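PDB 4GGT: bradavidin 2 from Bradyrhizobium japonicum, which probably serves as a biotin-binding protein of the avidin family, folded as a single antiparallel eight-stranded beta-barrel. Local coordinates for residues Y15-N18 with S22-L25; L24-W27 with T33-G36; G56-T61 with G80-S85; Y64-F69 with N73-W78. All blocks are in the same frame, centred on the assembly; numbering follows the deposited sequence.

How the contacts relate
All four contacts belong to one closed antiparallel barrel, yet they differ in depth. Contacts 1, 2 and 4 are hairpin pairings of neighbouring strands and mix buried with exposed side chains, whereas contact 3 is a surface touch between parts that are not adjacent in the sheet. Contacts 1 and 2 share Leu24 and Leu25, one on each face of strand 23-28. Contact 4 has the fullest backbone pairing and an aromatic interior that meets contact 1 where Leu24 touches Phe65. Contacts 1 and 4 hold the biotin-site residues Asn18 and Ser74; contact 2 lies away from that site, and contact 3 offers merely methyl groups against a methyl and a carbonyl.

Contact 1. Residues Y15-N18 with S22-L25; sequences YWKN and SELL
Trp16 and Leu24 form an antiparallel hydrogen-bonded pair, Trp16 N to Leu24 O at 2.9 Å and Leu24 N to Trp16 O at 2.8 Å, flanked by the non-hydrogen-bonded pairs Tyr15-Leu25 and Lys17-Glu23. Inside the barrel, Trp16 CB lies 4.3 Å from Leu24 CB. Leu24 O sits at the indole edge, while NE1 is bonded to Ser14. On the other face the Tyr15 ring, also stacked with Trp115, has its hydroxyl end at the Glu23 carboxylate, whose plane is at 90° to the ring plane; their spacing is too short to be trusted. Tyr15 CD1 also meets Leu25 CG at 4.3 Å. At the turn, Asn18 N bonds to Ser22 O at 3.2 Å. With Asn18 CG between the backbone N and the carbonyl carbon (chi1 66°), OD1 is brought to Ser22 N, 2.9 Å away and above the amide's carbonyl plane. A water accepts from Asn18 ND2 and bonds Ser22 OG at 2.7 Å. With alanine in place of Asn18, Ser22 N would probably lose this acceptor and Asp109 a weak amide partner. Asn18, a biotin-site residue, therefore ties the turn to the pocket, its OD1 gripped by Ser22 N and weakly by Arg20 N, its ND2 end held weakly.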
loop_
_atom_site.group_PDB
_atom_site.type_symbol
_atom_site.label_atom_id
_atom_site.label_comp_id
_atom_site.label_asym_id
_atom_site.label_seq_id
_atom_site.Cartn_x
_atom_site.Cartn_y
_atom_site.Cartn_z
ATOM N N TYR A 15 7.312 -4.299 9.076
ATOM C CA TYR A 15 7.457 -4.681 7.685
ATOM C C TYR A 15 6.398 -5.740 7.359
ATOM O O TYR A 15 6.257 -6.728 8.089
ATOM C CB TYR A 15 8.872 -5.193 7.475
ATOM C CG TYR A 15 9.172 -5.747 6.114
ATOM C CD1 TYR A 15 9.266 -4.915 5.010
ATOM C CD2 TYR A 15 9.397 -7.097 5.942
ATOM C CE1 TYR A 15 9.566 -5.422 3.748
ATOM C CE2 TYR A 15 9.698 -7.616 4.697
ATOM C CZ TYR A 15 9.783 -6.768 3.607
ATOM O OH TYR A 15 10.081 -7.302 2.377
ATOM N N TRP A 16 5.654 -5.509 6.272
ATOM C CA TRP A 16 4.497 -6.313 5.917
ATOM C C TRP A 16 4.547 -6.669 4.437
ATOM O O TRP A 16 5.064 -5.897 3.614
ATOM C CB TRP A 16 3.198 -5.541 6.172
ATOM C CG TRP A 16 3.041 -4.913 7.565
ATOM C CD1 TRP A 16 3.768 -3.900 8.093
ATOM C CD2 TRP A 16 2.054 -5.261 8.552
ATOM N NE1 TRP A 16 3.312 -3.589 9.366
ATOM C CE2 TRP A 16 2.266 -4.420 9.671
ATOM C CE3 TRP A 16 1.022 -6.213 8.602
ATOM C CZ2 TRP A 16 1.488 -4.501 10.827
ATOM C CZ3 TRP A 16 0.236 -6.288 9.747
ATOM C CH2 TRP A 16 0.470 -5.437 10.842
ATOM N N LYS A 17 3.997 -7.826 4.094
ATOM C CA LYS A 17 3.893 -8.245 2.692
ATOM C C LYS A 17 2.514 -8.779 2.392
ATOM O O LYS A 17 1.909 -9.413 3.249
ATOM C CB LYS A 17 4.931 -9.321 2.354
ATOM C CG LYS A 17 6.368 -8.775 2.377
ATOM C CD LYS A 17 7.430 -9.854 2.166
ATOM C CE LYS A 17 7.220 -10.621 0.893
ATOM N NZ LYS A 17 8.396 -11.521 0.615
ATOM N N ASN A 18 2.019 -8.551 1.170
ATOM C CA ASN A 18 0.708 -9.092 0.794
ATOM C C ASN A 18 0.931 -10.384 0.021
ATOM O O ASN A 18 2.071 -10.771 -0.183
ATOM C CB ASN A 18 -0.153 -8.061 0.027
ATOM C CG ASN A 18 0.421 -7.684 -1.333
ATOM O OD1 ASN A 18 1.353 -8.311 -1.803
ATOM N ND2 ASN A 18 -0.129 -6.619 -1.958
ATOM N N SER A 22 4.137 -7.819 -2.638
ATOM C CA SER A 22 4.399 -6.390 -2.458
ATOM C C SER A 22 4.812 -6.139 -1.017
ATOM O O SER A 22 4.388 -6.869 -0.128
ATOM C CB SER A 22 3.164 -5.577 -2.838
ATOM O OG SER A 22 3.003 -5.628 -4.258
ATOM N N GLU A 23 5.692 -5.158 -0.826
ATOM C CA GLU A 23 6.290 -4.872 0.475
ATOM C C GLU A 23 5.821 -3.530 0.995
ATOM O O GLU A 23 5.827 -2.536 0.265
ATOM C CB GLU A 23 7.812 -4.722 0.330
ATOM C CG GLU A 23 8.630 -5.988 0.008
ATOM C CD GLU A 23 10.086 -5.592 -0.143
ATOM O OE1 GLU A 23 10.432 -4.973 -1.168
ATOM O OE2 GLU A 23 10.878 -5.846 0.790
ATOM N N LEU A 24 5.561 -3.477 2.297
ATOM C CA LEU A 24 5.175 -2.261 2.974
ATOM C C LEU A 24 6.062 -2.103 4.196
ATOM O O LEU A 24 5.952 -2.878 5.136
ATOM C CB LEU A 24 3.702 -2.330 3.404
ATOM C CG LEU A 24 3.154 -1.147 4.225
ATOM C CD1 LEU A 24 3.300 0.205 3.492
ATOM C CD2 LEU A 24 1.707 -1.395 4.656
ATOM N N LEU A 25 6.959 -1.112 4.146
ATOM C CA LEU A 25 7.840 -0.821 5.291
ATOM C C LEU A 25 7.304 0.399 6.034
ATOM O O LEU A 25 7.111 1.467 5.445
ATOM C CB LEU A 25 9.264 -0.533 4.776
ATOM C CG LEU A 25 10.538 -0.841 5.540
ATOM C CD1 LEU A 25 11.599 0.214 5.122
ATOM C CD2 LEU A 25 10.393 -1.017 7.064
HETATM O O HOH W 1 0.390 -5.428 -4.974
#

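Contact 2. Residues L24-W27 with T33-G36; sequences LLIW and TIQG
The Trp27 indole meets Gln35 O and Gly36 at its edge, with CD1 4.0 Å from Gly36 CA. With CG anti to the carbonyl carbon (chi1 -71°), the indole lies with its CD1 edge toward Gly36, and NE1 is bonded to Thr37 OG1. The flat amide of Gln35 stands off from the ring, OE1 coming 3.9 Å from Trp27 CB and accepting a hydrogen bond from Ser28 OG. The backbone link is Trp27 N to Gln35 O, 2.8 Å. Ile26 and Gly36 follow as a non-hydrogen-bonded pair, their CA atoms 4.3 Å apart. Gly36 CA is 3.0 Å from Leu25 O, and a side chain here would also crowd that oxygen, in keeping with glycine at this place. On the buried face, the side chains of Ile26 and Ile34 cross at about a right angle. Their CD1 methyls are modelled 3.2 Å apart, tighter than carbon atoms normally pack, so the exact spacing is doubtful. The backbone bond thus joins the strands within the sheet, the outer side chains Trp27 and Gln35 have polar partners in Thr37 and Ser28, and the inner side rests on branched aliphatic packing.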
loop_
_atom_site.group_PDB
_atom_site.type_symbol
_atom_site.label_atom_id
_atom_site.label_comp_id
_atom_site.label_asym_id
_atom_site.label_seq_id
_atom_site.Cartn_x
_atom_site.Cartn_y
_atom_site.Cartn_z
ATOM N N LEU A 24 5.561 -3.477 2.297
ATOM C CA LEU A 24 5.175 -2.261 2.974
ATOM C C LEU A 24 6.062 -2.103 4.196
ATOM O O LEU A 24 5.952 -2.878 5.136
ATOM C CB LEU A 24 3.702 -2.330 3.404
ATOM C CG LEU A 24 3.154 -1.147 4.225
ATOM C CD1 LEU A 24 3.300 0.205 3.492
ATOM C CD2 LEU A 24 1.707 -1.395 4.656
ATOM N N LEU A 25 6.959 -1.112 4.146
ATOM C CA LEU A 25 7.840 -0.821 5.291
ATOM C C LEU A 25 7.304 0.399 6.034
ATOM O O LEU A 25 7.111 1.467 5.445
ATOM C CB LEU A 25 9.264 -0.533 4.776
ATOM C CG LEU A 25 10.538 -0.841 5.540
ATOM C CD1 LEU A 25 11.599 0.214 5.122
ATOM C CD2 LEU A 25 10.393 -1.017 7.064
ATOM N N ILE A 26 7.017 0.246 7.325
ATOM C CA ILE A 26 6.478 1.344 8.101
ATOM C C ILE A 26 7.590 1.924 8.930
ATOM O O ILE A 26 8.204 1.220 9.747
ATOM C CB ILE A 26 5.323 0.880 9.046
ATOM C CG1 ILE A 26 4.227 0.127 8.274
ATOM C CG2 ILE A 26 4.751 2.066 9.793
ATOM C CD1 ILE A 26 3.453 0.997 7.250
ATOM N N TRP A 27 7.903 3.192 8.682
ATOM C CA TRP A 27 8.961 3.886 9.433
ATOM C C TRP A 27 8.456 4.388 10.784
ATOM O O TRP A 27 9.128 4.248 11.826
ATOM C CB TRP A 27 9.476 5.065 8.611
ATOM C CG TRP A 27 10.284 4.600 7.426
ATOM C CD1 TRP A 27 9.828 4.331 6.156
ATOM C CD2 TRP A 27 11.690 4.322 7.413
ATOM N NE1 TRP A 27 10.865 3.904 5.366
ATOM C CE2 TRP A 27 12.020 3.890 6.108
ATOM C CE3 TRP A 27 12.712 4.402 8.381
ATOM C CZ2 TRP A 27 13.328 3.552 5.736
ATOM C CZ3 TRP A 27 14.014 4.059 8.010
ATOM C CH2 TRP A 27 14.306 3.639 6.694
ATOM N N THR A 33 -0.182 9.576 11.719
ATOM C CA THR A 33 0.195 9.823 10.331
ATOM C C THR A 33 1.143 8.708 9.948
ATOM O O THR A 33 2.147 8.485 10.635
ATOM C CB THR A 33 0.906 11.161 10.174
ATOM O OG1 THR A 33 1.911 11.252 11.186
ATOM C CG2 THR A 33 -0.074 12.302 10.359
ATOM N N ILE A 34 0.854 7.987 8.872
ATOM C CA ILE A 34 1.770 6.895 8.555
ATOM C C ILE A 34 2.851 7.330 7.566
ATOM O O ILE A 34 2.556 7.944 6.539
ATOM C CB ILE A 34 1.084 5.489 8.247
ATOM C CG1 ILE A 34 1.464 4.920 6.882
ATOM C CG2 ILE A 34 -0.406 5.434 8.587
ATOM C CD1 ILE A 34 2.701 4.120 6.935
ATOM N N GLN A 35 4.103 7.059 7.935
ATOM C CA GLN A 35 5.253 7.285 7.050
ATOM C C GLN A 35 5.757 5.907 6.662
ATOM O O GLN A 35 6.256 5.145 7.516
ATOM C CB GLN A 35 6.342 8.023 7.792
ATOM C CG GLN A 35 7.497 8.456 6.933
ATOM C CD GLN A 35 8.666 8.994 7.742
ATOM O OE1 GLN A 35 8.732 8.856 8.987
ATOM N NE2 GLN A 35 9.602 9.626 7.042
ATOM N N GLY A 36 5.623 5.576 5.388
ATOM C CA GLY A 36 5.995 4.234 4.943
ATOM C C GLY A 36 6.643 4.215 3.568
ATOM O O GLY A 36 6.732 5.244 2.898
#

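Contact 3. Residues G56-T61 with G80-S85; sequences GSVSPT and GTIKGS
Val58 CG2 meets Ile82 CD1 at 4.4 Å, a loose apolar touch, and Thr81 CG2 lies 3.9 Å from Thr61 O. No hydrogen bond joins segments 56-61 and 80-85, and the two touches bury little surface. Ile82 reaches across with the end of its chain, CD1 coming nearer to Val58 than the start of the side chain does. For Thr81, chi1 of 61° sets OG1 between the backbone N and the carbonyl carbon and leaves the methyl, not the hydroxyl, facing the Thr61 carbonyl. Around this first shell, Leu63 touches both Val58 and Ile82. Within the turn that carries Thr61, Ser59 OG takes a weak bond from Thr61 N at 3.1 Å, as in an ST turn with Pro60 between them, and makes a weak bond to Gly62 O. On the other segment, backbone bonds join Gly80 to Leu63 and Thr81 to Pro88 where the chain leaves strand 74-80. Strand 62-69 runs between strands 51-59 and 74-80, so the contact spans one intervening strand at an end of the barrel, in keeping with the up-and-down eight-stranded fold of avidins.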
loop_
_atom_site.group_PDB
_atom_site.type_symbol
_atom_site.label_atom_id
_atom_site.label_comp_id
_atom_site.label_asym_id
_atom_site.label_seq_id
_atom_site.Cartn_x
_atom_site.Cartn_y
_atom_site.Cartn_z
ATOM N N GLY A 56 -0.633 8.013 4.775
ATOM C CA GLY A 56 -2.032 7.852 5.170
ATOM C C GLY A 56 -2.190 8.132 6.638
ATOM O O GLY A 56 -1.352 8.820 7.244
ATOM N N SER A 57 -3.256 7.577 7.207
ATOM C CA SER A 57 -3.650 7.867 8.590
ATOM C C SER A 57 -4.079 6.579 9.261
ATOM O O SER A 57 -4.689 5.712 8.618
ATOM C CB SER A 57 -4.822 8.854 8.615
ATOM O OG SER A 57 -4.525 10.026 7.862
ATOM N N VAL A 58 -3.749 6.457 10.548
ATOM C CA VAL A 58 -4.221 5.341 11.368
ATOM C C VAL A 58 -5.013 5.898 12.544
ATOM O O VAL A 58 -4.653 6.927 13.121
ATOM C CB VAL A 58 -3.078 4.349 11.785
ATOM C CG1 VAL A 58 -1.890 5.062 12.411
ATOM C CG2 VAL A 58 -3.603 3.209 12.675
ATOM N N SER A 59 -6.131 5.242 12.836
ATOM C CA SER A 59 -7.041 5.683 13.878
ATOM C C SER A 59 -7.523 4.462 14.628
ATOM O O SER A 59 -7.245 3.329 14.213
ATOM C CB SER A 59 -8.242 6.390 13.253
ATOM O OG SER A 59 -9.092 5.464 12.597
ATOM N N PRO A 60 -8.266 4.679 15.738
ATOM C CA PRO A 60 -8.924 3.569 16.417
ATOM C C PRO A 60 -9.802 2.736 15.474
ATOM O O PRO A 60 -9.955 1.537 15.695
ATOM C CB PRO A 60 -9.785 4.268 17.483
ATOM C CG PRO A 60 -9.837 5.728 17.068
ATOM C CD PRO A 60 -8.528 5.968 16.408
ATOM N N THR A 61 -10.345 3.369 14.434
ATOM C CA THR A 61 -11.274 2.739 13.473
ATOM C C THR A 61 -10.561 1.917 12.376
ATOM O O THR A 61 -11.211 1.152 11.639
ATOM C CB THR A 61 -12.189 3.839 12.829
ATOM O OG1 THR A 61 -13.056 4.394 13.836
ATOM C CG2 THR A 61 -13.032 3.303 11.669
ATOM N N GLY A 80 -8.310 -0.313 5.452
ATOM C CA GLY A 80 -8.462 -1.568 6.189
ATOM C C GLY A 80 -8.303 -1.404 7.680
ATOM O O GLY A 80 -8.603 -0.343 8.256
ATOM N N THR A 81 -7.793 -2.449 8.302
ATOM C CA THR A 81 -7.686 -2.478 9.764
ATOM C C THR A 81 -6.513 -3.348 10.125
ATOM O O THR A 81 -5.967 -4.040 9.266
ATOM C CB THR A 81 -8.976 -3.047 10.455
ATOM O OG1 THR A 81 -9.187 -4.396 10.028
ATOM C CG2 THR A 81 -10.192 -2.246 10.091
ATOM N N ILE A 82 -6.105 -3.286 11.388
ATOM C CA ILE A 82 -5.030 -4.118 11.883
ATOM C C ILE A 82 -5.580 -5.042 12.956
ATOM O O ILE A 82 -6.209 -4.577 13.910
ATOM C CB ILE A 82 -3.863 -3.274 12.461
ATOM C CG1 ILE A 82 -3.293 -2.341 11.390
ATOM C CG2 ILE A 82 -2.754 -4.172 12.942
ATOM C CD1 ILE A 82 -2.835 -1.031 11.931
ATOM N N LYS A 83 -5.360 -6.334 12.768
ATOM C CA LYS A 83 -5.787 -7.352 13.715
ATOM C C LYS A 83 -4.575 -8.203 13.986
ATOM O O LYS A 83 -4.280 -9.146 13.247
ATOM C CB LYS A 83 -6.944 -8.175 13.142
ATOM C CG LYS A 83 -8.215 -7.344 12.848
ATOM C CD LYS A 83 -8.778 -6.708 14.134
ATOM C CE LYS A 83 -9.838 -5.684 13.817
ATOM N NZ LYS A 83 -10.379 -5.043 15.047
ATOM N N GLY A 84 -3.819 -7.808 15.010
ATOM C CA GLY A 84 -2.584 -8.502 15.351
ATOM C C GLY A 84 -1.571 -8.445 14.228
ATOM O O GLY A 84 -1.161 -7.362 13.830
ATOM N N SER A 85 -1.211 -9.607 13.682
ATOM C CA SER A 85 -0.136 -9.727 12.689
ATOM C C SER A 85 -0.688 -9.665 11.238
ATOM O O SER A 85 0.016 -9.910 10.266
ATOM C CB SER A 85 0.661 -11.015 12.941
ATOM O OG SER A 85 1.848 -11.027 12.167
#

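Contact 4. Residues Y64-F69 with N73-W78; sequences YFVVTF and NSFTRW
Phe65 and Trp78 bond twice through their backbones: Phe65 N reaches Trp78 O at 2.9 Å, and Trp78 N reaches Phe65 O at 2.7 Å. Val67 and Thr76 repeat the pattern, Val67 N to Thr76 O and Thr76 N to Val67 O, both 3.0 Å. Nearer the turn, Phe69 N bonds to Ser74 O at 2.8 Å, but Asn73 N approaches Phe69 O at a poor angle and makes no bond. The alternate residues bond to the flanking strands: Tyr64 with Ser57 and Val66 with Ala55, Phe75 with Phe94 and Arg77 with Thr92. Within the barrel the Phe65 ring and the five-membered ring of Trp78 lie 15° from parallel but slid apart. With CG between the backbone N and the carbonyl carbon (chi1 57°), the Phe65 ring turns one face to Trp78 CB, a CH-pi contact 3.9 Å from CB to the centroid. Thr76 CG2 lies over one face of the indole and Phe65 CE2 over the opposite face, both offset toward the rim. Val67 CG2 packs on Trp78 CZ3 at 3.8 Å, and Thr76 OG1 sits at the Phe69 ring edge. The indole NE1 donates to Asp109 OD2. A leucine in place of Trp78 would probably leave that carboxylate without its indole donor and open a gap between Phe65, Val67 and Thr76. Trp78 therefore joins the aromatic interior to the biotin site, probably helping to orient Asp109, while Ser74 of that site is held by the strand pairing.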
loop_
_atom_site.group_PDB
_atom_site.type_symbol
_atom_site.label_atom_id
_atom_site.label_comp_id
_atom_site.label_asym_id
_atom_site.label_seq_id
_atom_site.Cartn_x
_atom_site.Cartn_y
_atom_site.Cartn_z
ATOM N N TYR A 64 -5.747 3.871 6.473
ATOM C CA TYR A 64 -5.696 3.889 5.014
ATOM C C TYR A 64 -4.332 4.390 4.610
ATOM O O TYR A 64 -3.696 5.135 5.363
ATOM C CB TYR A 64 -6.793 4.753 4.378
ATOM C CG TYR A 64 -6.581 6.258 4.402
ATOM C CD1 TYR A 64 -7.111 7.051 5.426
ATOM C CD2 TYR A 64 -5.856 6.897 3.375
ATOM C CE1 TYR A 64 -6.919 8.473 5.413
ATOM C CE2 TYR A 64 -5.659 8.274 3.354
ATOM C CZ TYR A 64 -6.184 9.054 4.380
ATOM O OH TYR A 64 -5.980 10.426 4.334
ATOM N N PHE A 65 -3.868 3.939 3.450
ATOM C CA PHE A 65 -2.635 4.548 2.902
ATOM C C PHE A 65 -2.703 4.585 1.392
ATOM O O PHE A 65 -3.481 3.837 0.775
ATOM C CB PHE A 65 -1.375 3.876 3.424
ATOM C CG PHE A 65 -1.326 2.389 3.154
ATOM C CD1 PHE A 65 -1.937 1.497 4.039
ATOM C CD2 PHE A 65 -0.752 1.899 2.011
ATOM C CE1 PHE A 65 -1.923 0.162 3.792
ATOM C CE2 PHE A 65 -0.719 0.530 1.782
ATOM C CZ PHE A 65 -1.326 -0.315 2.645
ATOM N N VAL A 66 -1.946 5.511 0.817
ATOM C CA VAL A 66 -1.957 5.763 -0.618
ATOM C C VAL A 66 -0.513 5.714 -1.122
ATOM O O VAL A 66 0.409 6.223 -0.477
ATOM C CB VAL A 66 -2.620 7.145 -0.972
ATOM C CG1 VAL A 66 -1.950 8.312 -0.267
ATOM C CG2 VAL A 66 -2.614 7.366 -2.472
ATOM N N VAL A 67 -0.309 5.017 -2.251
ATOM C CA VAL A 67 0.982 5.000 -2.888
ATOM C C VAL A 67 0.823 5.488 -4.339
ATOM O O VAL A 67 -0.061 5.028 -5.048
ATOM C CB VAL A 67 1.579 3.586 -2.907
ATOM C CG1 VAL A 67 2.901 3.563 -3.683
ATOM C CG2 VAL A 67 1.781 3.092 -1.440
ATOM N N THR A 68 1.681 6.410 -4.762
ATOM C CA THR A 68 1.645 6.900 -6.158
ATOM C C THR A 68 2.862 6.354 -6.905
ATOM O O THR A 68 4.021 6.567 -6.502
ATOM C CB THR A 68 1.561 8.445 -6.177
ATOM O OG1 THR A 68 0.313 8.806 -5.606
ATOM C CG2 THR A 68 1.621 8.969 -7.633
ATOM N N PHE A 69 2.596 5.546 -7.931
ATOM C CA PHE A 69 3.672 4.935 -8.713
ATOM C C PHE A 69 3.963 5.942 -9.827
ATOM O O PHE A 69 3.309 5.937 -10.883
ATOM C CB PHE A 69 3.258 3.572 -9.279
ATOM C CG PHE A 69 2.810 2.596 -8.214
ATOM C CD1 PHE A 69 1.464 2.496 -7.886
ATOM C CD2 PHE A 69 3.752 1.852 -7.511
ATOM C CE1 PHE A 69 1.044 1.603 -6.870
ATOM C CE2 PHE A 69 3.366 0.962 -6.490
ATOM C CZ PHE A 69 2.026 0.838 -6.181
ATOM N N ASN A 73 1.966 6.768 -13.843
ATOM C CA ASN A 73 0.673 7.470 -13.840
ATOM C C ASN A 73 -0.434 6.654 -13.183
ATOM O O ASN A 73 -1.530 6.429 -13.724
ATOM C CB ASN A 73 0.251 7.945 -15.259
ATOM C CG ASN A 73 1.385 8.632 -16.020
ATOM O OD1 ASN A 73 1.759 8.183 -17.103
ATOM N ND2 ASN A 73 1.952 9.667 -15.455
ATOM N N SER A 74 -0.133 6.200 -11.975
ATOM C CA SER A 74 -1.116 5.447 -11.246
ATOM C C SER A 74 -0.928 5.669 -9.767
ATOM O O SER A 74 0.176 5.998 -9.308
ATOM C CB SER A 74 -1.079 3.958 -11.616
ATOM O OG SER A 74 0.195 3.411 -11.493
ATOM N N PHE A 75 -2.018 5.491 -9.051
ATOM C CA PHE A 75 -1.936 5.394 -7.602
ATOM C C PHE A 75 -2.954 4.423 -7.081
ATOM O O PHE A 75 -3.991 4.161 -7.711
ATOM C CB PHE A 75 -2.043 6.773 -6.928
ATOM C CG PHE A 75 -3.352 7.449 -7.146
ATOM C CD1 PHE A 75 -4.440 7.132 -6.339
ATOM C CD2 PHE A 75 -3.501 8.414 -8.156
ATOM C CE1 PHE A 75 -5.681 7.739 -6.538
ATOM C CE2 PHE A 75 -4.740 9.062 -8.339
ATOM C CZ PHE A 75 -5.819 8.727 -7.526
ATOM N N THR A 76 -2.651 3.866 -5.919
ATOM C CA THR A 76 -3.577 2.952 -5.233
ATOM C C THR A 76 -3.826 3.448 -3.818
ATOM O O THR A 76 -2.899 3.913 -3.172
ATOM C CB THR A 76 -2.971 1.573 -5.214
ATOM O OG1 THR A 76 -2.711 1.209 -6.569
ATOM C CG2 THR A 76 -3.908 0.525 -4.559
ATOM N N ARG A 77 -5.068 3.317 -3.359
ATOM C CA ARG A 77 -5.398 3.639 -1.984
ATOM C C ARG A 77 -5.882 2.357 -1.357
ATOM O O ARG A 77 -6.837 1.737 -1.890
ATOM C CB ARG A 77 -6.508 4.677 -1.925
ATOM C CG ARG A 77 -6.812 5.135 -0.474
ATOM C CD ARG A 77 -7.859 4.236 0.218
ATOM N NE ARG A 77 -9.261 4.499 -0.145
ATOM C CZ ARG A 77 -10.059 3.687 -0.834
ATOM N NH1 ARG A 77 -9.641 2.529 -1.384
ATOM N NH2 ARG A 77 -11.300 4.069 -1.032
ATOM N N TRP A 78 -5.303 2.033 -0.196
ATOM C CA TRP A 78 -5.763 0.868 0.585
ATOM C C TRP A 78 -6.475 1.403 1.831
ATOM O O TRP A 78 -6.036 2.390 2.436
ATOM C CB TRP A 78 -4.565 0.054 1.057
ATOM C CG TRP A 78 -3.867 -0.795 0.035
ATOM C CD1 TRP A 78 -4.010 -2.137 -0.146
ATOM C CD2 TRP A 78 -2.845 -0.363 -0.873
ATOM N NE1 TRP A 78 -3.172 -2.588 -1.150
ATOM C CE2 TRP A 78 -2.439 -1.514 -1.619
ATOM C CE3 TRP A 78 -2.243 0.875 -1.145
ATOM C CZ2 TRP A 78 -1.451 -1.450 -2.616
ATOM C CZ3 TRP A 78 -1.267 0.959 -2.134
ATOM C CH2 TRP A 78 -0.876 -0.220 -2.871
#